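Local coordinates for protein Alp7A (PDB 5EC0) that binds adenine nucleotide as an actin-like bacterial cytoskeletal protein and probably forms filaments that segregate plasmid DNA, at residues D54-S59 / F69-L74; H89-S94 / I131-K136. All blocks are in the same frame, centred on the assembly; numbering follows the deposited sequence.

Contact 1. Residues D54-S59 / F69-L74; sequences DRLLVS and FLVGEL
L74 reaches back from the turn after strand 65-71 to lie against the backbone of residues 54-56. Its CB sits 3.5 Å from D54 O, and its CG, anti to the backbone N (chi1 -170°), is more distant from the same oxygen. At the fork, CD1 stays near D54 O, while CD2 lies against the peptide that joins R55 to L56, 3.6 Å from R55 C, and also touches L56 O and L57 CB. An alanine here would probably strip CD2 from R55 C and L56 O and open a gap beside L57 CB, leaving just CB near that peptide.

Beyond this point the two strands pair as an antiparallel hairpin. V58 and F69 form a hydrogen-bonded pair, with V58 N giving to F69 O at 3.1 Å and F69 N giving to V58 O at 2.9 Å, both nearly straight. V71 N adds a bond to L56 O. Where the ladder ends, a water takes over: it donates to V71 O at 2.7 Å and accepts from the backbone N of L56 and of L74.

The side chains divide between two faces. On one, L57 CD1 meets L70 CD2 at 3.7 Å, and I33 of strand 22-33 adjoins L57. On the other, L56 CB packs on V71 CB at 3.9 Å and V58 CG2 touches V71 CG2, a surface on which helix 95-112 settles through V99 and A103. D54 and E73 lie side by side, pointing the same way, with OD1 of D54 against CB of E73; the carboxylates, both probably negative, are not in contact. Main-chain bonds and water thus set the pairing, while the side chains that cross it are chiefly apolar.

Contact 2. Residues H89-S94 / I131-K136; sequences HNKVES and IWLLKK
L133 projects from the short helix 131-134 onto the turn at N90 and K91, its two methyls sharing the work. CD2 lies 3.5 Å from K91 N and 3.7 Å from N90 OD1, and it also touches K91 CB. CD1 rests against the amide of N90, 4.1 Å from both CG and ND2, with the two side chains crossing at about a right angle. CG of L133 is anti to the backbone N (chi1 -173°).

No hydrogen bond joins the two segments; N90 OD1 is engaged within its own loop. It accepts from V92 N at 3.0 Å, in the plane of the side-chain carbonyl, which makes an Asx turn, and E93 N adds a weak bond to the same oxygen. The V92 bond would fix the turn of the amide, and L133 lies against it.

W132 closes the contact beside L133. The CZ2-CH2 edge of its indole approaches H89 O, 3.8 Å from CH2, the oxygen lying near the ring plane, while L133 CB sits above one face, offset toward the rim. H89 itself is poorly ordered.

The K91 side chain extends to the nucleotide side: it bends at chi2, and NZ is hydrogen-bonded to F10 O. It comes within about 4 Å of the side chain of N12, an ADP-binding residue, and about 7 Å of the bound ADP. The arrangement is an Asx turn just ahead of helix 95-112, with S94 as N-cap, packed on the short helix 131-134 beside the nucleotide cleft of an actin-like fold.

How the contacts relate
Contact 1 comes first along the chain and closes before contact 2 opens. Their centres are 24 Å apart and their nearest atoms about 9 Å apart, so they do not touch. Helix 95-112 links them: it packs against one face of the hairpin 56-62 and 65-71 in contact 1, and it starts directly after the loop 89-94 of contact 2. Strand 119-129, in the same eight-strand sheet as the hairpin, leads to helix 131-134. Contact 1 is hairpin pairing within that sheet of this actin-like fold, whereas contact 2 lies closer to the bound ADP, where the loop and short helix border the nucleotide site.

Contact 1. Residues D54-S59 / F69-L74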
loop_
_atom_site.group_PDB
_atom_site.type_symbol
_atom_site.label_atom_id
_atom_site.label_comp_id
_atom_site.label_asym_id
_atom_site.label_seq_id
_atom_site.Cartn_x
_atom_site.Cartn_y
_atom_site.Cartn_z
ATOM N N ASP A 54 -3.379 -6.407 -17.155
ATOM C CA ASP A 54 -3.405 -5.098 -17.804
ATOM C C ASP A 54 -4.700 -4.884 -18.569
ATOM O O ASP A 54 -4.872 -3.861 -19.225
ATOM C CB ASP A 54 -2.214 -4.923 -18.765
ATOM C CG ASP A 54 -0.870 -4.804 -18.041
ATOM O OD1 ASP A 54 -0.857 -4.709 -16.787
ATOM O OD2 ASP A 54 0.174 -4.791 -18.738
ATOM N N ARG A 55 -5.612 -5.845 -18.507
ATOM C CA ARG A 55 -6.808 -5.763 -19.344
ATOM C C ARG A 55 -8.071 -6.005 -18.507
ATOM O O ARG A 55 -8.975 -6.726 -18.929
ATOM C CB ARG A 55 -6.717 -6.757 -20.515
ATOM C CG ARG A 55 -5.444 -6.582 -21.400
ATOM C CD ARG A 55 -5.294 -7.679 -22.448
ATOM N NE ARG A 55 -4.045 -7.561 -23.219
ATOM C CZ ARG A 55 -3.935 -7.065 -24.454
ATOM N NH1 ARG A 55 -5.005 -6.624 -25.111
ATOM N NH2 ARG A 55 -2.744 -7.021 -25.047
ATOM N N LEU A 56 -8.128 -5.382 -17.331
ATOM C CA LEU A 56 -9.230 -5.613 -16.391
ATOM C C LEU A 56 -10.491 -4.822 -16.716
ATOM O O LEU A 56 -10.599 -3.629 -16.419
ATOM C CB LEU A 56 -8.790 -5.289 -14.960
ATOM C CG LEU A 56 -7.806 -6.309 -14.400
ATOM C CD1 LEU A 56 -7.335 -5.900 -13.033
ATOM C CD2 LEU A 56 -8.422 -7.698 -14.378
ATOM N N LEU A 57 -11.454 -5.512 -17.301
ATOM C CA LEU A 57 -12.752 -4.939 -17.597
ATOM C C LEU A 57 -13.802 -5.823 -16.946
ATOM O O LEU A 57 -14.013 -6.964 -17.365
ATOM C CB LEU A 57 -12.974 -4.850 -19.110
ATOM C CG LEU A 57 -14.359 -4.417 -19.601
ATOM C CD1 LEU A 57 -14.710 -3.007 -19.122
ATOM C CD2 LEU A 57 -14.454 -4.519 -21.136
ATOM N N VAL A 58 -14.452 -5.308 -15.915
ATOM C CA VAL A 58 -15.364 -6.116 -15.133
ATOM C C VAL A 58 -16.705 -5.428 -14.969
ATOM O O VAL A 58 -16.825 -4.230 -15.188
ATOM C CB VAL A 58 -14.802 -6.414 -13.733
ATOM C CG1 VAL A 58 -13.480 -7.175 -13.827
ATOM C CG2 VAL A 58 -14.638 -5.111 -12.942
ATOM N N SER A 59 -17.714 -6.191 -14.574
ATOM C CA SER A 59 -18.974 -5.602 -14.162
ATOM C C SER A 59 -19.376 -6.210 -12.835
ATOM O O SER A 59 -19.022 -7.349 -12.531
ATOM C CB SER A 59 -20.068 -5.828 -15.199
ATOM O OG SER A 59 -20.539 -7.161 -15.140
ATOM N N PHE A 69 -16.696 -1.294 -15.091
ATOM C CA PHE A 69 -15.496 -0.602 -14.620
ATOM C C PHE A 69 -14.223 -1.045 -15.317
ATOM O O PHE A 69 -13.981 -2.238 -15.485
ATOM C CB PHE A 69 -15.289 -0.804 -13.103
ATOM C CG PHE A 69 -16.463 -0.397 -12.264
ATOM C CD1 PHE A 69 -17.477 -1.306 -11.976
ATOM C CD2 PHE A 69 -16.557 0.891 -11.762
ATOM C CE1 PHE A 69 -18.576 -0.932 -11.211
ATOM C CE2 PHE A 69 -17.652 1.275 -10.994
ATOM C CZ PHE A 69 -18.663 0.362 -10.721
ATOM N N LEU A 70 -13.406 -0.066 -15.690
ATOM C CA LEU A 70 -12.011 -0.290 -16.031
ATOM C C LEU A 70 -11.201 -0.218 -14.747
ATOM O O LEU A 70 -11.361 0.718 -13.967
ATOM C CB LEU A 70 -11.510 0.754 -17.043
ATOM C CG LEU A 70 -12.266 0.836 -18.372
ATOM C CD1 LEU A 70 -11.891 2.086 -19.198
ATOM C CD2 LEU A 70 -12.024 -0.432 -19.178
ATOM N N VAL A 71 -10.329 -1.200 -14.533
ATOM C CA VAL A 71 -9.553 -1.303 -13.306
ATOM C C VAL A 71 -8.057 -1.409 -13.574
ATOM O O VAL A 71 -7.627 -2.162 -14.446
ATOM C CB VAL A 71 -9.958 -2.539 -12.485
ATOM C CG1 VAL A 71 -9.147 -2.606 -11.201
ATOM C CG2 VAL A 71 -11.477 -2.574 -12.238
ATOM N N GLY A 72 -7.260 -0.679 -12.805
ATOM C CA GLY A 72 -5.820 -0.794 -12.913
ATOM C C GLY A 72 -5.282 -0.128 -14.164
ATOM O O GLY A 72 -5.769 0.932 -14.581
ATOM N N GLU A 73 -4.281 -0.765 -14.765
ATOM C CA GLU A 73 -3.568 -0.201 -15.903
ATOM C C GLU A 73 -4.480 0.062 -17.101
ATOM O O GLU A 73 -4.205 0.962 -17.891
ATOM C CB GLU A 73 -2.416 -1.124 -16.316
ATOM C CG GLU A 73 -1.404 -0.493 -17.261
ATOM C CD GLU A 73 -0.689 0.710 -16.648
ATOM O OE1 GLU A 73 -0.236 0.603 -15.486
ATOM O OE2 GLU A 73 -0.573 1.753 -17.335
ATOM N N LEU A 74 -5.552 -0.718 -17.243
ATOM C CA LEU A 74 -6.499 -0.486 -18.333
ATOM C C LEU A 74 -7.261 0.830 -18.141
ATOM O O LEU A 74 -7.723 1.432 -19.106
ATOM C CB LEU A 74 -7.485 -1.650 -18.464
ATOM C CG LEU A 74 -8.370 -1.621 -19.719
ATOM C CD1 LEU A 74 -7.522 -1.568 -21.000
ATOM C CD2 LEU A 74 -9.320 -2.820 -19.737
HETATM O O HOH W 1 -5.909 -3.452 -16.146
#

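Contact 2. Residues H89-S94 / I131-K136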
loop_
_atom_site.group_PDB
_atom_site.type_symbol
_atom_site.label_atom_id
_atom_site.label_comp_id
_atom_site.label_asym_id
_atom_site.label_seq_id
_atom_site.Cartn_x
_atom_site.Cartn_y
_atom_site.Cartn_z
ATOM N N HIS A 89 -10.007 9.418 -1.327
ATOM C CA HIS A 89 -11.408 9.030 -1.201
ATOM C C HIS A 89 -11.681 8.279 0.110
ATOM O O HIS A 89 -10.804 7.595 0.646
ATOM C CB HIS A 89 -11.842 8.183 -2.405
ATOM C CG HIS A 89 -11.043 6.929 -2.587
ATOM N ND1 HIS A 89 -9.771 6.926 -3.117
ATOM C CD2 HIS A 89 -11.338 5.635 -2.310
ATOM C CE1 HIS A 89 -9.317 5.686 -3.160
ATOM N NE2 HIS A 89 -10.247 4.883 -2.676
ATOM N N ASN A 90 -12.900 8.431 0.624
ATOM C CA ASN A 90 -13.337 7.705 1.809
ATOM C C ASN A 90 -13.352 6.209 1.500
ATOM O O ASN A 90 -14.189 5.728 0.733
ATOM C CB ASN A 90 -14.718 8.201 2.263
ATOM C CG ASN A 90 -15.148 7.614 3.599
ATOM O OD1 ASN A 90 -14.875 6.451 3.899
ATOM N ND2 ASN A 90 -15.832 8.420 4.406
ATOM N N LYS A 91 -12.416 5.478 2.097
ATOM C CA LYS A 91 -12.187 4.088 1.730
ATOM C C LYS A 91 -13.394 3.198 2.025
ATOM O O LYS A 91 -13.565 2.141 1.402
ATOM C CB LYS A 91 -10.953 3.549 2.460
ATOM C CG LYS A 91 -9.670 4.333 2.191
ATOM C CD LYS A 91 -9.104 4.015 0.813
ATOM C CE LYS A 91 -7.737 4.657 0.610
ATOM N NZ LYS A 91 -7.298 4.547 -0.811
ATOM N N VAL A 92 -14.232 3.635 2.969
ATOM C CA VAL A 92 -15.370 2.838 3.412
ATOM C C VAL A 92 -16.582 3.009 2.501
ATOM O O VAL A 92 -17.190 2.028 2.084
ATOM C CB VAL A 92 -15.777 3.190 4.859
ATOM C CG1 VAL A 92 -16.991 2.376 5.286
ATOM C CG2 VAL A 92 -14.619 2.947 5.808
ATOM N N GLU A 93 -16.924 4.252 2.182
ATOM C CA GLU A 93 -18.157 4.525 1.447
ATOM C C GLU A 93 -17.975 4.565 -0.078
ATOM O O GLU A 93 -18.948 4.506 -0.826
ATOM C CB GLU A 93 -18.760 5.830 1.958
ATOM C CG GLU A 93 -19.151 5.742 3.430
ATOM C CD GLU A 93 -19.515 7.085 4.016
ATOM O OE1 GLU A 93 -19.029 8.103 3.481
ATOM O OE2 GLU A 93 -20.293 7.128 4.999
ATOM N N SER A 94 -16.730 4.646 -0.530
ATOM C CA SER A 94 -16.418 4.600 -1.950
ATOM C C SER A 94 -16.391 3.172 -2.486
ATOM O O SER A 94 -15.901 2.264 -1.822
ATOM C CB SER A 94 -15.072 5.258 -2.223
ATOM O OG SER A 94 -14.622 4.927 -3.518
ATOM N N ILE A 131 -4.880 6.470 8.832
ATOM C CA ILE A 131 -5.088 7.229 10.056
ATOM C C ILE A 131 -5.873 8.511 9.802
ATOM O O ILE A 131 -6.687 8.923 10.638
ATOM C CB ILE A 131 -3.731 7.524 10.751
ATOM C CG1 ILE A 131 -3.135 6.211 11.255
ATOM C CG2 ILE A 131 -3.885 8.506 11.929
ATOM C CD1 ILE A 131 -1.715 6.328 11.731
ATOM N N TRP A 132 -5.679 9.129 8.642
ATOM C CA TRP A 132 -6.356 10.391 8.387
ATOM C C TRP A 132 -7.866 10.149 8.320
ATOM O O TRP A 132 -8.659 11.016 8.675
ATOM C CB TRP A 132 -5.854 11.057 7.097
ATOM C CG TRP A 132 -6.205 10.323 5.815
ATOM C CD1 TRP A 132 -5.376 9.518 5.078
ATOM C CD2 TRP A 132 -7.466 10.343 5.117
ATOM N NE1 TRP A 132 -6.039 9.044 3.973
ATOM C CE2 TRP A 132 -7.314 9.525 3.976
ATOM C CE3 TRP A 132 -8.694 10.974 5.351
ATOM C CZ2 TRP A 132 -8.360 9.319 3.068
ATOM C CZ3 TRP A 132 -9.735 10.758 4.450
ATOM C CH2 TRP A 132 -9.558 9.939 3.320
ATOM N N LEU A 133 -8.262 8.967 7.860
ATOM C CA LEU A 133 -9.677 8.624 7.840
ATOM C C LEU A 133 -10.199 8.232 9.240
ATOM O O LEU A 133 -11.261 8.667 9.640
ATOM C CB LEU A 133 -9.928 7.501 6.834
ATOM C CG LEU A 133 -11.391 7.156 6.585
ATOM C CD1 LEU A 133 -12.222 8.426 6.381
ATOM C CD2 LEU A 133 -11.504 6.276 5.379
ATOM N N LEU A 134 -9.448 7.419 9.981
ATOM C CA LEU A 134 -9.871 7.004 11.325
ATOM C C LEU A 134 -10.010 8.162 12.321
ATOM O O LEU A 134 -10.935 8.187 13.132
ATOM C CB LEU A 134 -8.898 5.962 11.882
ATOM C CG LEU A 134 -8.978 4.621 11.135
ATOM C CD1 LEU A 134 -7.760 3.742 11.375
ATOM C CD2 LEU A 134 -10.258 3.852 11.490
ATOM N N LYS A 135 -9.096 9.122 12.257
ATOM C CA LYS A 135 -9.070 10.231 13.216
ATOM C C LYS A 135 -10.276 11.157 13.122
ATOM O O LYS A 135 -10.528 11.935 14.023
ATOM C CB LYS A 135 -7.796 11.056 13.034
ATOM C CG LYS A 135 -6.552 10.366 13.510
ATOM C CD LYS A 135 -6.358 10.515 15.000
ATOM C CE LYS A 135 -5.725 11.850 15.341
ATOM N NZ LYS A 135 -5.225 11.842 16.749
ATOM N N LYS A 136 -11.021 11.078 12.027
ATOM C CA LYS A 136 -12.224 11.881 11.878
ATOM C C LYS A 136 -13.348 11.415 12.803
ATOM O O LYS A 136 -14.285 12.154 13.050
ATOM C CB LYS A 136 -12.693 11.856 10.427
ATOM C CG LYS A 136 -11.794 12.651 9.502
ATOM C CD LYS A 136 -12.142 12.407 8.051
ATOM C CE LYS A 136 -12.052 13.704 7.264
ATOM N NZ LYS A 136 -10.843 14.490 7.647
#